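PDB 4RXU: periplasmic sugar-binding protein from Chloroflexus aurantiacus, which probably binds sugars for an ABC-type carbohydrate transporter and holds D-glucose in the cleft between its two lobes. Local coordinates for residues Glu49-Glu54 / Lys298-Leu303; Gly34-Thr39 / Ala73-Asn78; Gly254-Ile259 / Tyr272-Gln277; Arg53-Gln58 / Asp306-Ala311. All coordinates share one frame; numbering follows the deposited sequence.

Contact 1 (Glu49-Glu54 / Lys298-Leu303). With BGC (beta-D-glucopyranose), chain C.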
loop_
_atom_site.group_PDB
_atom_site.type_symbol
_atom_site.label_atom_id
_atom_site.label_comp_id
_atom_site.label_asym_id
_atom_site.label_seq_id
_atom_site.Cartn_x
_atom_site.Cartn_y
_atom_site.Cartn_z
ATOM N N GLU A 49 -13.245 -4.236 2.540
ATOM C CA GLU A 49 -14.415 -5.033 2.938
ATOM C C GLU A 49 -15.656 -4.146 3.095
ATOM O O GLU A 49 -16.705 -4.424 2.527
ATOM C CB GLU A 49 -14.161 -5.798 4.248
ATOM C CG GLU A 49 -15.310 -6.701 4.657
ATOM C CD GLU A 49 -15.109 -7.294 6.025
ATOM O OE1 GLU A 49 -14.468 -6.631 6.868
ATOM O OE2 GLU A 49 -15.600 -8.408 6.268
ATOM N N THR A 50 -15.499 -3.068 3.842
ATOM C CA THR A 50 -16.580 -2.112 4.089
ATOM C C THR A 50 -17.092 -1.487 2.817
ATOM O O THR A 50 -18.296 -1.454 2.560
ATOM C CB THR A 50 -16.116 -1.003 5.053
ATOM O OG1 THR A 50 -15.890 -1.591 6.348
ATOM C CG2 THR A 50 -17.183 0.152 5.116
ATOM N N ARG A 51 -16.156 -1.034 1.986
ATOM C CA ARG A 51 -16.521 -0.367 0.758
ATOM C C ARG A 51 -17.146 -1.331 -0.256
ATOM O O ARG A 51 -18.078 -0.938 -0.983
ATOM C CB ARG A 51 -15.321 0.353 0.157
ATOM C CG ARG A 51 -14.697 1.400 1.070
ATOM C CD ARG A 51 -15.624 2.545 1.347
ATOM N NE ARG A 51 -14.975 3.549 2.193
ATOM C CZ ARG A 51 -15.510 4.729 2.471
ATOM N NH1 ARG A 51 -16.690 5.056 1.959
ATOM N NH2 ARG A 51 -14.864 5.566 3.261
ATOM N N PHE A 52 -16.654 -2.586 -0.299
ATOM C CA PHE A 52 -17.277 -3.579 -1.149
ATOM C C PHE A 52 -18.718 -3.798 -0.736
ATOM O O PHE A 52 -19.628 -3.772 -1.569
ATOM C CB PHE A 52 -16.534 -4.926 -1.138
ATOM C CG PHE A 52 -15.470 -5.041 -2.212
ATOM C CD1 PHE A 52 -15.801 -4.932 -3.551
ATOM C CD2 PHE A 52 -14.149 -5.261 -1.874
ATOM C CE1 PHE A 52 -14.832 -5.044 -4.529
ATOM C CE2 PHE A 52 -13.180 -5.386 -2.847
ATOM C CZ PHE A 52 -13.515 -5.278 -4.172
ATOM N N ARG A 53 -18.911 -4.039 0.559
ATOM C CA ARG A 53 -20.265 -4.299 1.081
ATOM C C ARG A 53 -21.204 -3.141 0.791
ATOM O O ARG A 53 -22.328 -3.348 0.347
ATOM C CB ARG A 53 -20.219 -4.588 2.573
ATOM C CG ARG A 53 -19.700 -5.991 2.836
ATOM C CD ARG A 53 -19.834 -6.411 4.291
ATOM N NE ARG A 53 -18.851 -7.442 4.655
ATOM C CZ ARG A 53 -18.826 -8.697 4.193
ATOM N NH1 ARG A 53 -19.729 -9.135 3.327
ATOM N NH2 ARG A 53 -17.867 -9.532 4.596
ATOM N N GLU A 54 -20.731 -1.917 1.001
ATOM C CA GLU A 54 -21.558 -0.739 0.667
ATOM C C GLU A 54 -21.927 -0.686 -0.821
ATOM O O GLU A 54 -23.066 -0.440 -1.183
ATOM C CB GLU A 54 -20.880 0.551 1.113
ATOM C CG GLU A 54 -20.832 0.657 2.645
ATOM C CD GLU A 54 -19.909 1.741 3.175
ATOM O OE1 GLU A 54 -19.149 2.339 2.391
ATOM O OE2 GLU A 54 -19.937 1.978 4.410
ATOM N N LYS A 298 -5.810 7.064 -0.881
ATOM C CA LYS A 298 -6.146 6.164 -1.978
ATOM C C LYS A 298 -7.640 5.859 -1.865
ATOM O O LYS A 298 -8.061 5.206 -0.912
ATOM C CB LYS A 298 -5.293 4.890 -1.902
ATOM C CG LYS A 298 -3.809 5.159 -1.640
ATOM C CD LYS A 298 -2.865 4.035 -1.987
ATOM C CE LYS A 298 -3.230 2.752 -1.278
ATOM N NZ LYS A 298 -2.125 1.767 -1.458
ATOM N N ASP A 299 -8.441 6.403 -2.778
ATOM C CA ASP A 299 -9.881 6.349 -2.624
ATOM C C ASP A 299 -10.374 4.944 -2.927
ATOM O O ASP A 299 -10.594 4.575 -4.071
ATOM C CB ASP A 299 -10.550 7.410 -3.511
ATOM C CG ASP A 299 -12.004 7.630 -3.183
ATOM O OD1 ASP A 299 -12.646 6.713 -2.606
ATOM O OD2 ASP A 299 -12.501 8.732 -3.509
ATOM N N VAL A 300 -10.531 4.170 -1.858
ATOM C CA VAL A 300 -10.994 2.789 -1.948
ATOM C C VAL A 300 -12.373 2.679 -2.578
ATOM O O VAL A 300 -12.708 1.656 -3.166
ATOM C CB VAL A 300 -10.921 2.100 -0.556
ATOM C CG1 VAL A 300 -11.494 0.689 -0.614
ATOM C CG2 VAL A 300 -9.483 2.035 -0.053
ATOM N N ARG A 301 -13.194 3.716 -2.483
ATOM C CA ARG A 301 -14.474 3.681 -3.205
ATOM C C ARG A 301 -14.279 3.514 -4.716
ATOM O O ARG A 301 -15.015 2.781 -5.380
ATOM C CB ARG A 301 -15.298 4.959 -2.952
ATOM C CG ARG A 301 -15.547 5.236 -1.486
ATOM C CD ARG A 301 -16.208 6.578 -1.284
ATOM N NE ARG A 301 -15.345 7.660 -1.722
ATOM C CZ ARG A 301 -15.654 8.945 -1.655
ATOM N NH1 ARG A 301 -16.841 9.324 -1.177
ATOM N NH2 ARG A 301 -14.782 9.843 -2.097
ATOM N N THR A 302 -13.260 4.190 -5.247
ATOM C CA THR A 302 -12.974 4.089 -6.675
ATOM C C THR A 302 -12.423 2.705 -7.028
ATOM O O THR A 302 -12.794 2.130 -8.041
ATOM C CB THR A 302 -11.972 5.159 -7.124
ATOM O OG1 THR A 302 -12.477 6.447 -6.730
ATOM C CG2 THR A 302 -11.748 5.137 -8.642
ATOM N N LEU A 303 -11.539 2.181 -6.189
ATOM C CA LEU A 303 -10.919 0.893 -6.455
ATOM C C LEU A 303 -12.008 -0.185 -6.481
ATOM O O LEU A 303 -12.065 -1.021 -7.396
ATOM C CB LEU A 303 -9.868 0.584 -5.389
ATOM C CG LEU A 303 -8.811 -0.441 -5.836
ATOM C CD1 LEU A 303 -7.805 0.181 -6.788
ATOM C CD2 LEU A 303 -8.094 -1.059 -4.647
HETATM C C2 BGC C . -1.755 -1.716 0.176
HETATM C C3 BGC C . -1.649 -0.624 1.222
HETATM C C4 BGC C . -1.637 -1.256 2.606
HETATM C C5 BGC C . -0.573 -2.349 2.706
HETATM C C6 BGC C . -0.624 -3.124 4.004
HETATM C C1 BGC C . -0.526 -2.579 0.406
HETATM O O1 BGC C . -0.321 -3.510 -0.616
HETATM O O2 BGC C . -1.761 -1.125 -1.128
HETATM O O3 BGC C . -2.764 0.248 1.064
HETATM O O4 BGC C . -1.273 -0.243 3.565
HETATM O O5 BGC C . -0.708 -3.270 1.642
HETATM O O6 BGC C . -1.944 -3.586 4.298
#

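Contact 2 (Gly34-Thr39 / Ala73-Asn78)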
loop_
_atom_site.group_PDB
_atom_site.type_symbol
_atom_site.label_atom_id
_atom_site.label_comp_id
_atom_site.label_asym_id
_atom_site.label_seq_id
_atom_site.Cartn_x
_atom_site.Cartn_y
_atom_site.Cartn_z
ATOM N N GLY A 34 -16.528 -13.789 -6.977
ATOM C CA GLY A 34 -16.013 -14.023 -5.641
ATOM C C GLY A 34 -14.880 -13.057 -5.391
ATOM O O GLY A 34 -14.143 -12.695 -6.320
ATOM N N ILE A 35 -14.796 -12.588 -4.148
ATOM C CA ILE A 35 -13.771 -11.647 -3.722
ATOM C C ILE A 35 -12.899 -12.303 -2.671
ATOM O O ILE A 35 -13.429 -12.858 -1.706
ATOM C CB ILE A 35 -14.388 -10.365 -3.145
ATOM C CG1 ILE A 35 -15.150 -9.605 -4.239
ATOM C CG2 ILE A 35 -13.322 -9.448 -2.545
ATOM C CD1 ILE A 35 -16.080 -8.525 -3.690
ATOM N N VAL A 36 -11.578 -12.262 -2.869
ATOM C CA VAL A 36 -10.639 -12.818 -1.885
ATOM C C VAL A 36 -9.682 -11.747 -1.432
ATOM O O VAL A 36 -9.020 -11.116 -2.258
ATOM C CB VAL A 36 -9.877 -14.058 -2.422
ATOM C CG1 VAL A 36 -8.893 -14.633 -1.393
ATOM C CG2 VAL A 36 -10.859 -15.144 -2.833
ATOM N N LEU A 37 -9.665 -11.511 -0.123
ATOM C CA LEU A 37 -8.781 -10.490 0.488
ATOM C C LEU A 37 -7.795 -11.188 1.420
ATOM O O LEU A 37 -8.099 -12.240 1.958
ATOM C CB LEU A 37 -9.606 -9.447 1.236
ATOM C CG LEU A 37 -10.509 -8.587 0.323
ATOM C CD1 LEU A 37 -11.392 -7.718 1.209
ATOM C CD2 LEU A 37 -9.730 -7.738 -0.689
ATOM N N PRO A 38 -6.613 -10.587 1.645
ATOM C CA PRO A 38 -5.534 -11.397 2.202
ATOM C C PRO A 38 -5.593 -11.633 3.699
ATOM O O PRO A 38 -5.242 -12.724 4.158
ATOM C CB PRO A 38 -4.279 -10.605 1.816
ATOM C CG PRO A 38 -4.771 -9.179 1.748
ATOM C CD PRO A 38 -6.104 -9.335 1.067
ATOM N N THR A 39 -6.032 -10.633 4.459
ATOM C CA THR A 39 -6.022 -10.732 5.914
ATOM C C THR A 39 -6.866 -9.633 6.525
ATOM O O THR A 39 -6.950 -8.543 5.961
ATOM C CB THR A 39 -4.573 -10.665 6.488
ATOM O OG1 THR A 39 -4.600 -10.779 7.910
ATOM C CG2 THR A 39 -3.872 -9.377 6.109
ATOM N N ALA A 73 -1.791 -20.798 1.262
ATOM C CA ALA A 73 -2.475 -22.063 1.124
ATOM C C ALA A 73 -3.981 -21.887 1.341
ATOM O O ALA A 73 -4.801 -22.476 0.614
ATOM C CB ALA A 73 -1.895 -23.091 2.093
ATOM N N LYS A 74 -4.351 -21.072 2.320
ATOM C CA LYS A 74 -5.780 -20.821 2.552
ATOM C C LYS A 74 -6.362 -20.017 1.392
ATOM O O LYS A 74 -7.477 -20.243 0.968
ATOM C CB LYS A 74 -6.013 -20.084 3.861
ATOM C CG LYS A 74 -7.472 -19.783 4.148
ATOM C CD LYS A 74 -8.273 -21.047 4.362
ATOM C CE LYS A 74 -9.728 -20.849 4.752
ATOM N NZ LYS A 74 -9.931 -20.312 6.106
ATOM N N GLU A 75 -5.595 -19.059 0.895
ATOM C CA GLU A 75 -6.005 -18.293 -0.271
ATOM C C GLU A 75 -6.380 -19.192 -1.458
ATOM O O GLU A 75 -7.414 -19.034 -2.084
ATOM C CB GLU A 75 -4.863 -17.353 -0.615
ATOM C CG GLU A 75 -5.043 -16.565 -1.888
ATOM C CD GLU A 75 -3.795 -15.754 -2.102
ATOM O OE1 GLU A 75 -2.878 -16.254 -2.810
ATOM O OE2 GLU A 75 -3.702 -14.662 -1.494
ATOM N N LYS A 76 -5.538 -20.179 -1.698
ATOM C CA LYS A 76 -5.781 -21.093 -2.785
ATOM C C LYS A 76 -7.056 -21.892 -2.518
ATOM O O LYS A 76 -7.856 -22.076 -3.442
ATOM C CB LYS A 76 -4.587 -22.020 -3.044
ATOM C CG LYS A 76 -4.779 -22.849 -4.300
ATOM C CD LYS A 76 -3.580 -23.713 -4.586
ATOM C CE LYS A 76 -3.623 -24.288 -5.995
ATOM N NZ LYS A 76 -4.841 -25.123 -6.106
ATOM N N GLU A 77 -7.237 -22.353 -1.284
ATOM C CA GLU A 77 -8.475 -23.014 -0.887
ATOM C C GLU A 77 -9.685 -22.128 -1.163
ATOM O O GLU A 77 -10.682 -22.580 -1.726
ATOM C CB GLU A 77 -8.428 -23.394 0.594
ATOM C CG GLU A 77 -7.357 -24.416 0.939
ATOM C CD GLU A 77 -7.696 -25.219 2.179
ATOM O OE1 GLU A 77 -8.532 -24.752 2.982
ATOM O OE2 GLU A 77 -7.125 -26.316 2.353
ATOM N N ASN A 78 -9.591 -20.864 -0.762
ATOM C CA ASN A 78 -10.662 -19.918 -0.975
ATOM C C ASN A 78 -11.030 -19.863 -2.448
ATOM O O ASN A 78 -12.220 -19.877 -2.817
ATOM C CB ASN A 78 -10.257 -18.523 -0.492
ATOM C CG ASN A 78 -10.269 -18.366 1.014
ATOM O OD1 ASN A 78 -9.621 -17.422 1.535
ATOM N ND2 ASN A 78 -11.021 -19.187 1.716
#

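Contact 3 (Gly254-Ile259 / Tyr272-Gln277)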
loop_
_atom_site.group_PDB
_atom_site.type_symbol
_atom_site.label_atom_id
_atom_site.label_comp_id
_atom_site.label_asym_id
_atom_site.label_seq_id
_atom_site.Cartn_x
_atom_site.Cartn_y
_atom_site.Cartn_z
ATOM N N GLY A 254 -0.549 2.734 9.678
ATOM C CA GLY A 254 -0.341 2.096 10.963
ATOM C C GLY A 254 1.135 2.036 11.306
ATOM O O GLY A 254 1.535 2.286 12.440
ATOM N N THR A 255 1.966 1.670 10.333
ATOM C CA THR A 255 3.397 1.624 10.614
ATOM C C THR A 255 3.957 3.032 10.908
ATOM O O THR A 255 4.846 3.178 11.747
ATOM C CB THR A 255 4.197 0.927 9.483
ATOM O OG1 THR A 255 4.087 1.655 8.248
ATOM C CG2 THR A 255 3.772 -0.530 9.293
ATOM N N ALA A 256 3.416 4.055 10.232
ATOM C CA ALA A 256 3.772 5.447 10.527
ATOM C C ALA A 256 3.500 5.829 11.980
ATOM O O ALA A 256 4.332 6.492 12.615
ATOM C CB ALA A 256 3.040 6.392 9.593
ATOM N N ARG A 257 2.349 5.434 12.506
ATOM C CA ARG A 257 2.018 5.795 13.880
ATOM C C ARG A 257 2.951 5.076 14.833
ATOM O O ARG A 257 3.399 5.664 15.812
ATOM C CB ARG A 257 0.555 5.498 14.180
ATOM C CG ARG A 257 -0.417 6.338 13.347
ATOM C CD ARG A 257 -1.832 6.316 13.919
ATOM N NE ARG A 257 -2.309 4.948 14.189
ATOM C CZ ARG A 257 -2.757 4.102 13.264
ATOM N NH1 ARG A 257 -2.843 4.498 11.997
ATOM N NH2 ARG A 257 -3.113 2.843 13.606
ATOM N N ALA A 258 3.241 3.801 14.551
ATOM C CA ALA A 258 4.138 3.009 15.407
ATOM C C ALA A 258 5.525 3.642 15.451
ATOM O O ALA A 258 6.126 3.795 16.512
ATOM C CB ALA A 258 4.243 1.587 14.880
ATOM N N ILE A 259 6.014 4.029 14.283
ATOM C CA ILE A 259 7.332 4.627 14.143
ATOM C C ILE A 259 7.360 6.025 14.751
ATOM O O ILE A 259 8.260 6.370 15.530
ATOM C CB ILE A 259 7.774 4.648 12.653
ATOM C CG1 ILE A 259 7.970 3.203 12.155
ATOM C CG2 ILE A 259 9.036 5.473 12.478
ATOM C CD1 ILE A 259 7.937 3.022 10.654
ATOM N N TYR A 272 10.270 15.617 13.863
ATOM C CA TYR A 272 10.282 14.596 12.828
ATOM C C TYR A 272 9.182 14.875 11.815
ATOM O O TYR A 272 8.109 15.431 12.140
ATOM C CB TYR A 272 10.146 13.174 13.387
ATOM C CG TYR A 272 8.819 12.894 14.047
ATOM C CD1 TYR A 272 7.710 12.500 13.302
ATOM C CD2 TYR A 272 8.684 12.985 15.434
ATOM C CE1 TYR A 272 6.484 12.261 13.916
ATOM C CE2 TYR A 272 7.465 12.740 16.064
ATOM C CZ TYR A 272 6.370 12.388 15.310
ATOM O OH TYR A 272 5.173 12.157 15.953
ATOM N N PHE A 273 9.499 14.513 10.573
ATOM C CA PHE A 273 8.573 14.491 9.454
ATOM C C PHE A 273 8.357 13.037 9.079
ATOM O O PHE A 273 9.321 12.296 8.910
ATOM C CB PHE A 273 9.160 15.283 8.288
ATOM C CG PHE A 273 9.334 16.738 8.589
ATOM C CD1 PHE A 273 10.501 17.211 9.182
ATOM C CD2 PHE A 273 8.322 17.627 8.297
ATOM C CE1 PHE A 273 10.647 18.556 9.465
ATOM C CE2 PHE A 273 8.465 18.969 8.580
ATOM C CZ PHE A 273 9.626 19.430 9.166
ATOM N N VAL A 274 7.108 12.591 9.012
ATOM C CA VAL A 274 6.822 11.183 8.752
ATOM C C VAL A 274 5.665 11.043 7.770
ATOM O O VAL A 274 4.650 11.757 7.833
ATOM C CB VAL A 274 6.507 10.370 10.033
ATOM C CG1 VAL A 274 5.236 10.856 10.728
ATOM C CG2 VAL A 274 6.452 8.883 9.712
ATOM N N THR A 275 5.831 10.076 6.873
ATOM C CA THR A 275 4.906 9.809 5.788
ATOM C C THR A 275 3.956 8.682 6.154
ATOM O O THR A 275 4.047 8.118 7.226
ATOM C CB THR A 275 5.675 9.461 4.497
ATOM O OG1 THR A 275 6.410 8.253 4.683
ATOM C CG2 THR A 275 6.595 10.569 4.120
ATOM N N GLY A 276 3.024 8.390 5.251
ATOM C CA GLY A 276 2.098 7.263 5.413
ATOM C C GLY A 276 1.211 7.100 4.195
ATOM O O GLY A 276 1.409 7.746 3.181
ATOM N N GLN A 277 0.264 6.178 4.286
ATOM C CA GLN A 277 -0.773 6.043 3.277
ATOM C C GLN A 277 -1.938 5.238 3.826
ATOM O O GLN A 277 -1.761 4.471 4.763
ATOM C CB GLN A 277 -0.269 5.354 2.002
ATOM C CG GLN A 277 0.007 3.872 2.158
ATOM C CD GLN A 277 0.449 3.249 0.855
ATOM O OE1 GLN A 277 -0.301 3.219 -0.123
ATOM N NE2 GLN A 277 1.676 2.761 0.829
#

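Contact 4 (Arg53-Gln58 / Asp306-Ala311)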
loop_
_atom_site.group_PDB
_atom_site.type_symbol
_atom_site.label_atom_id
_atom_site.label_comp_id
_atom_site.label_asym_id
_atom_site.label_seq_id
_atom_site.Cartn_x
_atom_site.Cartn_y
_atom_site.Cartn_z
ATOM N N ARG A 53 -18.911 -4.039 0.559
ATOM C CA ARG A 53 -20.265 -4.299 1.081
ATOM C C ARG A 53 -21.204 -3.141 0.791
ATOM O O ARG A 53 -22.328 -3.348 0.347
ATOM C CB ARG A 53 -20.219 -4.588 2.573
ATOM C CG ARG A 53 -19.700 -5.991 2.836
ATOM C CD ARG A 53 -19.834 -6.411 4.291
ATOM N NE ARG A 53 -18.851 -7.442 4.655
ATOM C CZ ARG A 53 -18.826 -8.697 4.193
ATOM N NH1 ARG A 53 -19.729 -9.135 3.327
ATOM N NH2 ARG A 53 -17.867 -9.532 4.596
ATOM N N GLU A 54 -20.731 -1.917 1.001
ATOM C CA GLU A 54 -21.558 -0.739 0.667
ATOM C C GLU A 54 -21.927 -0.686 -0.821
ATOM O O GLU A 54 -23.066 -0.440 -1.183
ATOM C CB GLU A 54 -20.880 0.551 1.113
ATOM C CG GLU A 54 -20.832 0.657 2.645
ATOM C CD GLU A 54 -19.909 1.741 3.175
ATOM O OE1 GLU A 54 -19.149 2.339 2.391
ATOM O OE2 GLU A 54 -19.937 1.978 4.410
ATOM N N ALA A 55 -20.953 -0.929 -1.682
ATOM C CA ALA A 55 -21.186 -0.836 -3.140
ATOM C C ALA A 55 -22.095 -1.953 -3.616
ATOM O O ALA A 55 -22.972 -1.739 -4.446
ATOM C CB ALA A 55 -19.863 -0.854 -3.910
ATOM N N LEU A 56 -21.891 -3.139 -3.065
ATOM C CA LEU A 56 -22.693 -4.292 -3.418
ATOM C C LEU A 56 -24.144 -4.082 -2.959
ATOM O O LEU A 56 -25.083 -4.357 -3.724
ATOM C CB LEU A 56 -22.080 -5.576 -2.825
ATOM C CG LEU A 56 -20.709 -5.984 -3.393
ATOM C CD1 LEU A 56 -20.116 -7.102 -2.549
ATOM C CD2 LEU A 56 -20.832 -6.370 -4.857
ATOM N N GLN A 57 -24.317 -3.553 -1.741
ATOM C CA GLN A 57 -25.655 -3.244 -1.201
ATOM C C GLN A 57 -26.364 -2.240 -2.109
ATOM O O GLN A 57 -27.530 -2.414 -2.427
ATOM C CB GLN A 57 -25.601 -2.696 0.242
ATOM C CG GLN A 57 -26.997 -2.357 0.789
ATOM C CD GLN A 57 -27.043 -2.183 2.302
ATOM O OE1 GLN A 57 -26.067 -2.455 3.009
ATOM N NE2 GLN A 57 -28.189 -1.727 2.807
ATOM N N GLN A 58 -25.639 -1.204 -2.533
ATOM C CA GLN A 58 -26.191 -0.083 -3.347
ATOM C C GLN A 58 -26.736 -0.618 -4.656
ATOM O O GLN A 58 -27.803 -0.230 -5.128
ATOM C CB GLN A 58 -25.100 0.933 -3.740
ATOM C CG GLN A 58 -24.982 2.240 -2.985
ATOM C CD GLN A 58 -26.235 3.129 -3.006
ATOM O OE1 GLN A 58 -26.515 3.805 -2.018
ATOM N NE2 GLN A 58 -26.987 3.137 -4.116
ATOM N N ASP A 306 -14.231 0.202 -9.565
ATOM C CA ASP A 306 -13.478 -0.237 -10.748
ATOM C C ASP A 306 -13.501 -1.750 -10.870
ATOM O O ASP A 306 -13.710 -2.297 -11.942
ATOM C CB ASP A 306 -12.047 0.288 -10.727
ATOM C CG ASP A 306 -11.945 1.719 -11.183
ATOM O OD1 ASP A 306 -12.943 2.295 -11.685
ATOM O OD2 ASP A 306 -10.828 2.255 -11.050
ATOM N N ALA A 307 -13.350 -2.421 -9.740
ATOM C CA ALA A 307 -13.392 -3.894 -9.714
ATOM C C ALA A 307 -14.789 -4.450 -10.006
ATOM O O ALA A 307 -14.942 -5.440 -10.730
ATOM C CB ALA A 307 -12.902 -4.417 -8.373
ATOM N N ILE A 308 -15.793 -3.834 -9.411
ATOM C CA ILE A 308 -17.166 -4.287 -9.632
ATOM C C ILE A 308 -17.509 -4.072 -11.113
ATOM O O ILE A 308 -18.062 -4.953 -11.775
ATOM C CB ILE A 308 -18.166 -3.579 -8.702
ATOM C CG1 ILE A 308 -17.924 -3.994 -7.247
ATOM C CG2 ILE A 308 -19.608 -3.901 -9.132
ATOM C CD1 ILE A 308 -18.630 -3.117 -6.226
ATOM N N LYS A 309 -17.215 -2.889 -11.625
ATOM C CA LYS A 309 -17.509 -2.575 -13.026
ATOM C C LYS A 309 -16.827 -3.579 -13.979
ATOM O O LYS A 309 -17.429 -4.080 -14.945
ATOM C CB LYS A 309 -17.119 -1.126 -13.347
ATOM C CG LYS A 309 -18.031 -0.079 -12.708
ATOM C CD LYS A 309 -17.740 1.348 -13.177
ATOM C CE LYS A 309 -16.714 2.092 -12.338
ATOM N NZ LYS A 309 -16.603 3.506 -12.812
ATOM N N ALA A 310 -15.581 -3.918 -13.699
ATOM C CA ALA A 310 -14.853 -4.845 -14.567
ATOM C C ALA A 310 -15.479 -6.215 -14.487
ATOM O O ALA A 310 -15.668 -6.865 -15.514
ATOM C CB ALA A 310 -13.389 -4.902 -14.200
ATOM N N ALA A 311 -15.807 -6.659 -13.270
ATOM C CA ALA A 311 -16.483 -7.939 -13.094
ATOM C C ALA A 311 -17.813 -8.027 -13.825
ATOM O O ALA A 311 -18.076 -9.001 -14.537
ATOM C CB ALA A 311 -16.677 -8.240 -11.620
#

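Contact 1 (Glu49-Glu54 / Lys298-Leu303)
D299 OD1 is gripped twice by R301, the arginine against which R51 of helix 44-59 lies. R301 NE reaches D299 OD1 at 3.0 Å along a nearly straight path of 170°, using the syn lone pair, while the backbone N of R301 adds a weak capping bond. R301 NH2 meets D299 OD2 at 2.9 Å, so NE and NH2 hold the carboxylate side-on and in the guanidinium plane. A bend at chi3 of R301 (-64°) turns its guanidinium back to D299. R301 CG lies over one face of the R51 guanidinium. R51 NH1 lies 3.6 Å from R301 CD, and lower down R51 CG packs on V300 CG1 at 3.7 Å, the two side chains crossing at about a right angle. The far end of R51 is fixed by Y357, through its carbonyl and a cation-pi contact. With an alanine in place of R301, D299 would probably lose its charged mate and the face of R51 its covering carbon. Just before the cap, K298 NZ donates to glucose O2 at 2.9 Å and O3 at 3.0 Å. An aspartate N-cap opening helix 300-315 thus directly follows a lysine of the sugar pocket of this periplasmic binding protein.

Contact 2 (Gly34-Thr39 / Ala73-Asn78)
V36 sets its two methyls against E75 and N78, which lie one helical turn apart. CG1 of V36 lies 4.3 Å from E75 CG and 4.2 Å from N78 CB, while V36 CG2 meets N78 CB alone, also at 4.2 Å. With V36 CG1 anti to the backbone N (chi1 180°), N78 CB falls between the two branches. The spacing is ordinary van der Waals packing, with the CA atoms of V36 and N78 7.2 Å apart, and the polar side chains present their aliphatic parts to the valine. E75 is extended through chi1 and chi2, which carries its carboxylate past V36 to where OE2 accepts from the backbone N of H95; that bond gives the buried carboxylate, probably charged, a hydrogen-bonding partner. Around this first shell, V36 also touches L90 and I92 of strand 89-92 and S68 of the loop before the helix, and its backbone is paired with I91. Neighbouring I35 faces the other way, onto F52 of helix 44-59. Helix 72-84 is the crossover between the parallel strands 61-67 and 89-92, and it passes over strand 29-37, which lies between them; helix 44-59 covers the opposite face of the sheet.

Contact 3 (Gly254-Ile259 / Tyr272-Gln277)
The first turns of helix 253-264 lie against the chain that leaves strand 269-274, where the CA atoms of A256 and G276 come within 5.7 Å and the backbone at G276 is almost fully stretched (phi -176°, psi -175°). A256 carries the contact with its one methyl. Its CB sits 3.1 Å from T275 O, a short approach of a carbon to a carbonyl oxygen that is buried here and has no hydrogen-bonding partner in the model. Beside it, A256 CB touches V274 CG2 at 4.2 Å, the branch that lies anti to the valine's backbone N (chi1 64°), and G276 CA at 4.4 Å. G276 brings no side chain to the side facing the helix, so main chain and methyl meet directly. The two elements are the helix and second strand of a beta-alpha-beta unit that starts with strand 246-249, part of the four-stranded parallel sheet of one lobe. V274 also touches I248 of that first strand, as does I259 from the helix. T275, just past the strand, starts its side chain away from the helix, and its OG1 is hydrogen-bonded to A250 O. Q277, which touches the glucose, is fixed by P251 O at its NE2. At the helix start, T255 OG1 bonds to N252 OD1, and the amide nitrogen of N252 in turn holds the sugar, making T255 a second-shell residue of the pocket.

Contact 4 (Arg53-Gln58 / Asp306-Ala311)
I308 CD1 pushes against A55 CB at 3.5 Å, closer than carbons usually pack, and this single methyl carries the tight half of the contact. It also reaches L56 CD2, but at an easier 4.2 Å, so the end of the isoleucine rests between two successive residues of helix 44-59. The I308 side chain is drawn out from helix 300-315 with CD1 anti to CA (chi2 166°), which lets it span segments whose nearest CA atoms, those of L56 and I308, are 8.3 Å apart. A55 has only its methyl to offer and points it at the partner helix. L56 starts off to one side, and its CD2 branch swings back to meet the isoleucine. Beneath them Y61 of strand 61-67 touches both L56 and I308, and A55 further meets V304 and Q305 one turn earlier in helix 300-315.

The outer side is different in character. E54, Q57 and Q58 on one helix and K309 on the other lie at the surface and take no part in the packing. R53 is held within its own helix, where its NH2 forms a salt bridge with E49 OE2 one turn back. Between the two segments the touching atoms are all carbon, and the buried surface is only 101 Å². Such a contact has no directional bond to set its geometry: it rests on close fit and on exclusion of water, and would probably tolerate small shifts between the helices.

How the contacts relate
From the N terminus, strand 29-37 opens contact 2, which closes a short loop at helix 72-84. Helix 44-59, reached in between, opens contacts 1 and 4; both close far along the chain on helix 300-315, so each crosses contact 2. Contact 3 closes the short helix-to-strand half of a beta-alpha-beta unit, nested inside the span of both. Contacts 1 and 4 share R53 and E54, and F52 CE1 touches I308 CG1 at 4.2 Å. F52 CD1 also packs on I35 CD1 at 3.6 Å, joining contact 1 to contact 2 within one lobe. Contact 3 lies in the other lobe, tied to contact 1 at the sugar by a probable 2.7 Å hydrogen bond between K298 NZ and Q277 OE1.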